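PDB 4F1H: tyrosyl-DNA phosphodiesterase 2 from Danio rerio, which belongs to the endonuclease/exonuclease/phosphatase family of DNase I-like enzymes and in this crystal structure is bound to DNA and a magnesium ion. Local coordinates for residues 5-10 with 33-38; 16-21 with 232-237; 43-48 with 67-72. All coordinates share one frame; numbering follows the deposited sequence. Where two conformers were deposited one is given.

Contact 1: residues 5-10 with 33-38; sequences SIISWN and YTPDVV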
loop_
_atom_site.group_PDB
_atom_site.type_symbol
_atom_site.label_atom_id
_atom_site.label_comp_id
_atom_site.label_asym_id
_atom_site.label_seq_id
_atom_site.Cartn_x
_atom_site.Cartn_y
_atom_site.Cartn_z
ATOM N N SER B 5 -7.111 26.719 6.418
ATOM C CA SER B 5 -8.223 25.753 6.270
ATOM C C SER B 5 -8.416 25.401 4.817
ATOM O O SER B 5 -8.212 26.236 3.931
ATOM C CB SER B 5 -9.536 26.314 6.818
ATOM O OG SER B 5 -9.910 27.476 6.121
ATOM N N ILE B 6 -8.852 24.169 4.554
ATOM C CA ILE B 6 -9.069 23.739 3.170
ATOM C C ILE B 6 -10.343 22.928 3.077
ATOM O O ILE B 6 -10.812 22.399 4.084
ATOM C CB ILE B 6 -7.897 22.863 2.636
ATOM C CG1 ILE B 6 -7.901 21.481 3.307
ATOM C CG2 ILE B 6 -6.554 23.570 2.808
ATOM C CD1 ILE B 6 -6.916 20.496 2.686
ATOM N N ILE B 7 -10.918 22.848 1.873
ATOM C CA ILE B 7 -11.973 21.882 1.596
ATOM C C ILE B 7 -11.499 21.129 0.368
ATOM O O ILE B 7 -10.921 21.748 -0.507
ATOM C CB ILE B 7 -13.322 22.553 1.319
ATOM C CG1 ILE B 7 -13.941 22.980 2.671
ATOM C CG2 ILE B 7 -14.291 21.617 0.509
ATOM C CD1 ILE B 7 -15.307 23.644 2.550
ATOM N N SER B 8 -11.700 19.812 0.312
ATOM C CA SER B 8 -11.429 19.060 -0.923
ATOM C C SER B 8 -12.699 18.277 -1.228
ATOM O O SER B 8 -13.321 17.665 -0.336
ATOM C CB SER B 8 -10.270 18.068 -0.719
ATOM O OG SER B 8 -9.982 17.345 -1.926
ATOM N N TRP B 9 -13.124 18.291 -2.482
ATOM C CA TRP B 9 -14.416 17.658 -2.816
ATOM C C TRP B 9 -14.490 17.280 -4.284
ATOM O O TRP B 9 -14.289 18.124 -5.170
ATOM C CB TRP B 9 -15.547 18.626 -2.484
ATOM C CG TRP B 9 -16.867 18.001 -2.106
ATOM C CD1 TRP B 9 -17.361 16.761 -2.439
ATOM C CD2 TRP B 9 -17.854 18.620 -1.269
ATOM N NE1 TRP B 9 -18.623 16.588 -1.862
ATOM C CE2 TRP B 9 -18.948 17.731 -1.179
ATOM C CE3 TRP B 9 -17.935 19.866 -0.647
ATOM C CZ2 TRP B 9 -20.098 18.009 -0.416
ATOM C CZ3 TRP B 9 -19.117 20.166 0.111
ATOM C CH2 TRP B 9 -20.166 19.224 0.204
ATOM N N ASN B 10 -14.830 16.015 -4.558
ATOM C CA ASN B 10 -15.195 15.626 -5.917
ATOM C C ASN B 10 -16.692 15.942 -6.048
ATOM O O ASN B 10 -17.532 15.342 -5.360
ATOM C CB ASN B 10 -14.898 14.114 -6.106
ATOM C CG ASN B 10 -15.343 13.595 -7.454
ATOM O OD1 ASN B 10 -16.340 14.058 -8.006
ATOM N ND2 ASN B 10 -14.633 12.602 -7.981
ATOM N N TYR B 33 -17.958 27.674 5.578
ATOM C CA TYR B 33 -16.634 27.275 6.023
ATOM C C TYR B 33 -15.515 28.242 5.631
ATOM O O TYR B 33 -14.447 28.183 6.219
ATOM C CB TYR B 33 -16.297 25.851 5.547
ATOM C CG TYR B 33 -17.049 24.814 6.379
ATOM C CD1 TYR B 33 -18.378 24.490 6.092
ATOM C CD2 TYR B 33 -16.436 24.178 7.451
ATOM C CE1 TYR B 33 -19.087 23.555 6.890
ATOM C CE2 TYR B 33 -17.131 23.258 8.241
ATOM C CZ TYR B 33 -18.457 22.950 7.934
ATOM O OH TYR B 33 -19.189 22.048 8.705
ATOM N N THR B 34 -15.779 29.106 4.644
ATOM C CA THR B 34 -14.811 30.089 4.139
ATOM C C THR B 34 -13.372 29.575 4.126
ATOM O O THR B 34 -12.464 30.177 4.721
ATOM C CB THR B 34 -14.921 31.459 4.893
ATOM O OG1 THR B 34 -14.638 31.259 6.293
ATOM C CG2 THR B 34 -16.290 32.050 4.691
ATOM N N PRO B 35 -13.139 28.448 3.418
ATOM C CA PRO B 35 -11.814 27.830 3.422
ATOM C C PRO B 35 -10.822 28.733 2.705
ATOM O O PRO B 35 -11.215 29.392 1.737
ATOM C CB PRO B 35 -12.020 26.533 2.610
ATOM C CG PRO B 35 -13.315 26.764 1.795
ATOM C CD PRO B 35 -14.142 27.696 2.639
ATOM N N ASP B 36 -9.575 28.749 3.146
ATOM C CA ASP B 36 -8.499 29.427 2.397
ATOM C C ASP B 36 -8.222 28.818 1.015
ATOM O O ASP B 36 -7.900 29.547 0.085
ATOM C CB ASP B 36 -7.227 29.422 3.231
ATOM C CG ASP B 36 -7.452 30.091 4.574
ATOM O OD1 ASP B 36 -8.102 31.170 4.583
ATOM O OD2 ASP B 36 -7.038 29.519 5.616
ATOM N N VAL B 37 -8.387 27.506 0.896
ATOM C CA VAL B 37 -8.112 26.798 -0.355
ATOM C C VAL B 37 -9.213 25.784 -0.579
ATOM O O VAL B 37 -9.623 25.078 0.362
ATOM C CB VAL B 37 -6.768 26.046 -0.319
ATOM C CG1 VAL B 37 -6.411 25.475 -1.713
ATOM C CG2 VAL B 37 -5.610 26.979 0.153
ATOM N N VAL B 38 -9.684 25.684 -1.815
ATOM C CA VAL B 38 -10.622 24.616 -2.165
ATOM C C VAL B 38 -9.981 23.810 -3.280
ATOM O O VAL B 38 -9.494 24.375 -4.257
ATOM C CB VAL B 38 -11.960 25.147 -2.672
ATOM C CG1 VAL B 38 -12.992 24.016 -2.739
ATOM C CG2 VAL B 38 -12.481 26.281 -1.767
HETATM O O HOH W 1 -9.832 29.710 7.545
#
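Ser5 and Asp36 hold each other at the start of a parallel strand pair. The Ser5 N-H reaches Asp36 OD2 at 2.9 Å, meeting the anti side of the carboxylate 32° out of its plane, while Asp36 N donates to Ser5 OG over 3.3 Å. The Ser5 hydroxyl stands between its own backbone N and carbonyl carbon (chi1 61°), which turns it toward the 35-36 backbone; a water lies 2.7 Å from OG. A small polar side chain suits this tight corner. Asp36 has a stronger partner in Arg78, whose NE forms a salt bridge with OD1. Beyond the corner, Ile7 N donates to Val37 O at 3.0 Å, and strands 4-10 and 37-43 run on as the two arms of a beta-alpha-beta crossover through helix 19-33. Ile7 faces that helix: CG1 lies anti to the carbonyl carbon (chi1 -78°) and carries CD1 to Pro35 CG, 3.8 Å away, and to Tyr33 CB at 3.9 Å. Val38 shares this face, and Leu30 of the helix covers both, branched apolar side chains suiting the buried layer. On the opposite face, Ile6 and Val37 lie side by side, CG2 of Ile6 being 4.0 Å from CB of Val37; the outer end of Ile6 turns away.

Contact 2: residues 16-21 with 232-237; sequences TLNLAD and LDCGRY
Asp21 and Cys234 bring the two backbones nearest, CA to CA 7.0 Å, where a type II turn from Thr16 to Leu19 leads into a helix and faces a type I turn from Leu232 to Gly235. Asn18, third in its turn and the N-cap residue of the helix, has positive phi (57°), a conformation asparagine adopts readily. Its OD1 rests against the aliphatic part of Arg236, 3.3 Å from CD, and its ND2 lies 3.7 Å from Cys234 CB while making a weak hydrogen bond to Asp21 OD2; Asp21 OD1 forms a salt bridge with Arg24. Cys234 packs against both Asn18 and Asp21; its SG, 3.9 Å from Asn18 CB, also accepts a weak bond from Arg236 N, a modest role that fits a small, polarisable side chain.

Arg236 extends across to Leu17. A bend at chi3 (78°) turns its guanidinium toward that residue, and the two side chains cross at about a right angle. Leu17 CG is anti to the backbone N (chi1 -176°), and CD2 comes over one guanidinium face, 3.9 Å above the plane and offset toward its rim. NH2 stands 3.0 Å from Leu17 O, an oxygen that accepts a hydrogen bond from Arg22, while NH1 makes a salt bridge to Asp15 OD2 and a hydrogen bond to Asn194 O. Leucine here offers an apolar surface to a flat cation whose NH1 is held by Asp15 and Asn194. At the start of its turn, Leu232 CD1 approaches Asp21 O at 3.7 Å. The arrangement is a surface meeting of two beta turns, joining the N-terminal end of helix 19-33 to the long loop before strand 243-249.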
loop_
_atom_site.group_PDB
_atom_site.type_symbol
_atom_site.label_atom_id
_atom_site.label_comp_id
_atom_site.label_asym_id
_atom_site.label_seq_id
_atom_site.Cartn_x
_atom_site.Cartn_y
_atom_site.Cartn_z
ATOM N N THR B 16 -25.400 14.724 -14.094
ATOM C CA THR B 16 -25.989 16.019 -14.440
ATOM C C THR B 16 -27.348 16.240 -13.759
ATOM O O THR B 16 -27.924 17.336 -13.853
ATOM C CB THR B 16 -26.130 16.184 -15.960
ATOM O OG1 THR B 16 -26.985 15.150 -16.451
ATOM C CG2 THR B 16 -24.754 16.061 -16.653
ATOM N N LEU B 17 -27.858 15.227 -13.059
ATOM C CA LEU B 17 -29.178 15.375 -12.426
ATOM C C LEU B 17 -29.121 16.376 -11.270
ATOM O O LEU B 17 -28.311 16.223 -10.343
ATOM C CB LEU B 17 -29.700 14.019 -11.963
ATOM C CG LEU B 17 -31.112 14.009 -11.359
ATOM C CD1 LEU B 17 -32.141 14.548 -12.363
ATOM C CD2 LEU B 17 -31.480 12.610 -10.923
ATOM N N ASN B 18 -29.957 17.414 -11.333
ATOM C CA ASN B 18 -29.960 18.453 -10.302
ATOM C C ASN B 18 -28.575 19.091 -10.149
ATOM O O ASN B 18 -28.197 19.508 -9.052
ATOM C CB ASN B 18 -30.427 17.902 -8.939
ATOM C CG ASN B 18 -31.861 17.400 -8.962
ATOM O OD1 ASN B 18 -32.102 16.197 -8.889
ATOM N ND2 ASN B 18 -32.813 18.315 -9.052
ATOM N N LEU B 19 -27.807 19.178 -11.229
ATOM C CA LEU B 19 -26.453 19.778 -11.106
ATOM C C LEU B 19 -26.413 21.248 -10.595
ATOM O O LEU B 19 -25.597 21.587 -9.736
ATOM C CB LEU B 19 -25.645 19.616 -12.405
ATOM C CG LEU B 19 -24.126 19.720 -12.209
ATOM C CD1 LEU B 19 -23.593 18.699 -11.187
ATOM C CD2 LEU B 19 -23.449 19.514 -13.557
ATOM N N ALA B 20 -27.303 22.109 -11.090
ATOM C CA ALA B 20 -27.374 23.485 -10.602
ATOM C C ALA B 20 -27.743 23.564 -9.114
ATOM O O ALA B 20 -27.143 24.346 -8.375
ATOM C CB ALA B 20 -28.353 24.293 -11.449
ATOM N N ASP B 21 -28.723 22.767 -8.671
ATOM C CA ASP B 21 -29.063 22.735 -7.244
ATOM C C ASP B 21 -27.873 22.234 -6.412
ATOM O O ASP B 21 -27.620 22.720 -5.296
ATOM C CB ASP B 21 -30.264 21.823 -6.990
ATOM C CG ASP B 21 -31.550 22.366 -7.592
ATOM O OD1 ASP B 21 -31.723 23.601 -7.575
ATOM O OD2 ASP B 21 -32.375 21.553 -8.070
ATOM N N LEU B 232 -30.052 18.009 0.126
ATOM C CA LEU B 232 -30.461 19.341 -0.297
ATOM C C LEU B 232 -31.972 19.358 -0.498
ATOM O O LEU B 232 -32.635 18.312 -0.412
ATOM C CB LEU B 232 -29.778 19.699 -1.609
ATOM C CG LEU B 232 -28.252 19.686 -1.522
ATOM C CD1 LEU B 232 -27.612 19.807 -2.936
ATOM C CD2 LEU B 232 -27.727 20.775 -0.592
ATOM N N ASP B 233 -32.496 20.557 -0.755
ATOM C CA ASP B 233 -33.925 20.739 -0.993
ATOM C C ASP B 233 -34.433 19.843 -2.109
ATOM O O ASP B 233 -35.550 19.328 -2.033
ATOM C CB ASP B 233 -34.236 22.208 -1.303
ATOM C CG ASP B 233 -34.259 23.079 -0.055
ATOM O OD1 ASP B 233 -34.370 22.525 1.062
ATOM O OD2 ASP B 233 -34.170 24.321 -0.191
ATOM N N CYS B 234 -33.594 19.614 -3.125
ATOM C CA CYS B 234 -33.967 18.775 -4.262
ATOM C C CYS B 234 -34.034 17.282 -3.940
ATOM O O CYS B 234 -34.442 16.485 -4.793
ATOM C CB CYS B 234 -33.021 19.014 -5.440
ATOM S SG CYS B 234 -31.311 18.433 -5.135
ATOM N N GLY B 235 -33.625 16.899 -2.731
ATOM C CA GLY B 235 -33.746 15.518 -2.287
ATOM C C GLY B 235 -32.540 14.654 -2.655
ATOM O O GLY B 235 -32.551 13.437 -2.465
ATOM N N ARG B 236 -31.496 15.295 -3.189
ATOM C CA ARG B 236 -30.223 14.603 -3.410
ATOM C C ARG B 236 -29.104 15.260 -2.605
ATOM O O ARG B 236 -29.229 16.410 -2.174
ATOM C CB ARG B 236 -29.870 14.634 -4.890
ATOM C CG ARG B 236 -31.009 14.082 -5.765
ATOM C CD ARG B 236 -30.552 13.888 -7.196
ATOM N NE ARG B 236 -29.755 12.674 -7.370
ATOM C CZ ARG B 236 -28.602 12.654 -8.033
ATOM N NH1 ARG B 236 -27.922 11.510 -8.176
ATOM N NH2 ARG B 236 -28.116 13.785 -8.551
ATOM N N TYR B 237 -28.005 14.522 -2.440
ATOM C CA TYR B 237 -26.781 15.067 -1.836
ATOM C C TYR B 237 -26.020 15.911 -2.843
ATOM O O TYR B 237 -26.182 15.778 -4.064
ATOM C CB TYR B 237 -25.879 13.916 -1.334
ATOM C CG TYR B 237 -26.555 13.112 -0.241
ATOM C CD1 TYR B 237 -26.596 13.595 1.069
ATOM C CD2 TYR B 237 -27.203 11.926 -0.521
ATOM C CE1 TYR B 237 -27.254 12.890 2.068
ATOM C CE2 TYR B 237 -27.869 11.211 0.491
ATOM C CZ TYR B 237 -27.880 11.703 1.766
ATOM O OH TYR B 237 -28.536 11.006 2.779
#

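Contact 3: residues 43-48 with 67-72; sequences LIPAYV and GYFTGI
Leu43 O is approached from three directions by the start of the neighbouring strand. Phe69 N donates to it at 3.0 Å, tilted 16° from the carbonyl plane; Tyr68 CA adds a C-H...O contact, also 3.0 Å from Leu43 O; and one face of the Phe69 ring lies under it, the oxygen standing 4.0 Å above the ring plane over its centre. Phe69 CG sits between its own backbone N and carbonyl carbon (chi1 43°), and this torsion folds the ring back across residues 43-45. The return bond, Leu43 N to Phe69 O, is shorter at 2.8 Å but bent, with 134° at the hydrogen. Together the two bonds make Leu43 and Phe69 an antiparallel hydrogen-bonded pair, where strands 37-43 and 69-75 adjoin in one of the two sheets of the DNase I-like fold. Leu43 CB rests 3.9 Å from Phe69 CE1, while its CD1 comes 3.8 Å from Gly71 N, over a residue whose lack of a side chain admits the methyl. Pro45 opens helix 45-54, a place where its missing N-H costs nothing, and sets its CD 3.8 Å from Phe69 CE2. Ile44, at the N-cap position, crosses Tyr68 at about a right angle, CG2 of Ile44 lying 3.9 Å from CB of Tyr68. The Tyr68 ring leads away from this segment, and its hydroxyl bonds to Arg96.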
loop_
_atom_site.group_PDB
_atom_site.type_symbol
_atom_site.label_atom_id
_atom_site.label_comp_id
_atom_site.label_asym_id
_atom_site.label_seq_id
_atom_site.Cartn_x
_atom_site.Cartn_y
_atom_site.Cartn_z
ATOM N N LEU B 43 -15.109 18.814 -11.862
ATOM C CA LEU B 43 -15.823 19.997 -12.371
ATOM C C LEU B 43 -16.137 19.769 -13.848
ATOM O O LEU B 43 -15.408 19.050 -14.545
ATOM C CB LEU B 43 -14.907 21.207 -12.280
ATOM C CG LEU B 43 -14.633 21.647 -10.841
ATOM C CD1 LEU B 43 -13.484 22.622 -10.850
ATOM C CD2 LEU B 43 -15.840 22.284 -10.276
ATOM N N ILE B 44 -17.226 20.360 -14.323
ATOM C CA ILE B 44 -17.467 20.505 -15.762
ATOM C C ILE B 44 -17.690 21.979 -16.024
ATOM O O ILE B 44 -17.948 22.746 -15.084
ATOM C CB ILE B 44 -18.656 19.664 -16.255
ATOM C CG1 ILE B 44 -19.957 20.110 -15.596
ATOM C CG2 ILE B 44 -18.410 18.161 -16.035
ATOM C CD1 ILE B 44 -21.201 19.428 -16.207
ATOM N N PRO B 45 -17.566 22.416 -17.285
ATOM C CA PRO B 45 -17.662 23.865 -17.521
ATOM C C PRO B 45 -18.957 24.534 -16.978
ATOM O O PRO B 45 -18.835 25.625 -16.421
ATOM C CB PRO B 45 -17.592 23.963 -19.053
ATOM C CG PRO B 45 -16.708 22.791 -19.437
ATOM C CD PRO B 45 -17.133 21.674 -18.492
ATOM N N ALA B 46 -20.118 23.892 -17.120
ATOM C CA ALA B 46 -21.387 24.466 -16.594
ATOM C C ALA B 46 -21.272 24.719 -15.099
ATOM O O ALA B 46 -21.709 25.744 -14.590
ATOM C CB ALA B 46 -22.552 23.538 -16.870
ATOM N N TYR B 47 -20.675 23.765 -14.397
ATOM C CA TYR B 47 -20.509 23.859 -12.952
ATOM C C TYR B 47 -19.555 24.994 -12.547
ATOM O O TYR B 47 -19.867 25.799 -11.668
ATOM C CB TYR B 47 -19.996 22.501 -12.454
ATOM C CG TYR B 47 -20.223 22.231 -10.975
ATOM C CD1 TYR B 47 -19.439 22.868 -10.015
ATOM C CD2 TYR B 47 -21.185 21.327 -10.563
ATOM C CE1 TYR B 47 -19.631 22.617 -8.665
ATOM C CE2 TYR B 47 -21.406 21.070 -9.189
ATOM C CZ TYR B 47 -20.597 21.699 -8.277
ATOM O OH TYR B 47 -20.824 21.433 -6.953
ATOM N N VAL B 48 -18.389 25.065 -13.182
ATOM C CA VAL B 48 -17.418 26.059 -12.785
ATOM C C VAL B 48 -17.922 27.453 -13.188
ATOM O O VAL B 48 -17.593 28.440 -12.536
ATOM C CB VAL B 48 -15.985 25.743 -13.322
ATOM C CG1 VAL B 48 -15.805 26.244 -14.737
ATOM C CG2 VAL B 48 -14.937 26.354 -12.403
ATOM N N GLY B 67 -14.495 18.856 -20.993
ATOM C CA GLY B 67 -14.620 17.527 -20.421
ATOM C C GLY B 67 -14.910 17.691 -18.951
ATOM O O GLY B 67 -15.775 18.503 -18.564
ATOM N N TYR B 68 -14.229 16.899 -18.126
ATOM C CA TYR B 68 -14.294 17.174 -16.674
ATOM C C TYR B 68 -12.874 17.284 -16.163
ATOM O O TYR B 68 -11.935 16.719 -16.747
ATOM C CB TYR B 68 -15.077 16.073 -15.911
ATOM C CG TYR B 68 -14.405 14.723 -15.971
ATOM C CD1 TYR B 68 -14.660 13.847 -17.039
ATOM C CD2 TYR B 68 -13.544 14.303 -14.963
ATOM C CE1 TYR B 68 -14.021 12.601 -17.113
ATOM C CE2 TYR B 68 -12.899 13.032 -15.026
ATOM C CZ TYR B 68 -13.154 12.206 -16.095
ATOM O OH TYR B 68 -12.535 10.974 -16.168
ATOM N N PHE B 69 -12.679 18.012 -15.061
ATOM C CA PHE B 69 -11.317 18.359 -14.662
ATOM C C PHE B 69 -11.310 18.860 -13.222
ATOM O O PHE B 69 -12.375 19.058 -12.593
ATOM C CB PHE B 69 -10.758 19.446 -15.604
ATOM C CG PHE B 69 -11.744 20.535 -15.901
ATOM C CD1 PHE B 69 -11.884 21.618 -15.014
ATOM C CD2 PHE B 69 -12.555 20.474 -17.044
ATOM C CE1 PHE B 69 -12.824 22.641 -15.253
ATOM C CE2 PHE B 69 -13.507 21.512 -17.303
ATOM C CZ PHE B 69 -13.628 22.582 -16.409
ATOM N N THR B 70 -10.120 19.118 -12.707
ATOM C CA THR B 70 -9.958 19.529 -11.302
ATOM C C THR B 70 -9.900 21.048 -11.232
ATOM O O THR B 70 -9.831 21.718 -12.284
ATOM C CB THR B 70 -8.651 18.979 -10.753
ATOM O OG1 THR B 70 -7.565 19.443 -11.588
ATOM C CG2 THR B 70 -8.706 17.405 -10.762
ATOM N N GLY B 71 -9.933 21.611 -10.021
ATOM C CA GLY B 71 -9.720 23.041 -9.865
ATOM C C GLY B 71 -9.128 23.330 -8.499
ATOM O O GLY B 71 -9.239 22.507 -7.606
ATOM N N ILE B 72 -8.455 24.468 -8.369
ATOM C CA ILE B 72 -8.022 24.972 -7.085
ATOM C C ILE B 72 -8.576 26.391 -6.953
ATOM O O ILE B 72 -8.418 27.210 -7.861
ATOM C CB ILE B 72 -6.482 24.969 -6.958
ATOM C CG1 ILE B 72 -5.932 23.545 -6.937
ATOM C CG2 ILE B 72 -6.049 25.694 -5.685
ATOM C CD1 ILE B 72 -4.375 23.551 -6.907
#

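How the contacts relate
Contacts 1 and 3 belong to the same six-stranded sheet: strand 37-43 pairs with 4-10 on one side and with 69-75 on the other. Their centres are 16 Å apart, and they meet where Ile72 packs on Val37. Along the chain, contact 1 closes before contact 3 opens; strand 69-75 follows the outermost strand 58-62 and lies between it and 37-43. Contact 2 lies at the surface, 21 Å from contact 1 and 17 Å from contact 3, centre to centre. It involves the start of helix 19-33, the connection within the crossover of contact 1, and encloses contact 3 in sequence. Leu19 touches Ile44 and Tyr47, so this helix start also packs on the beginning of helix 45-54.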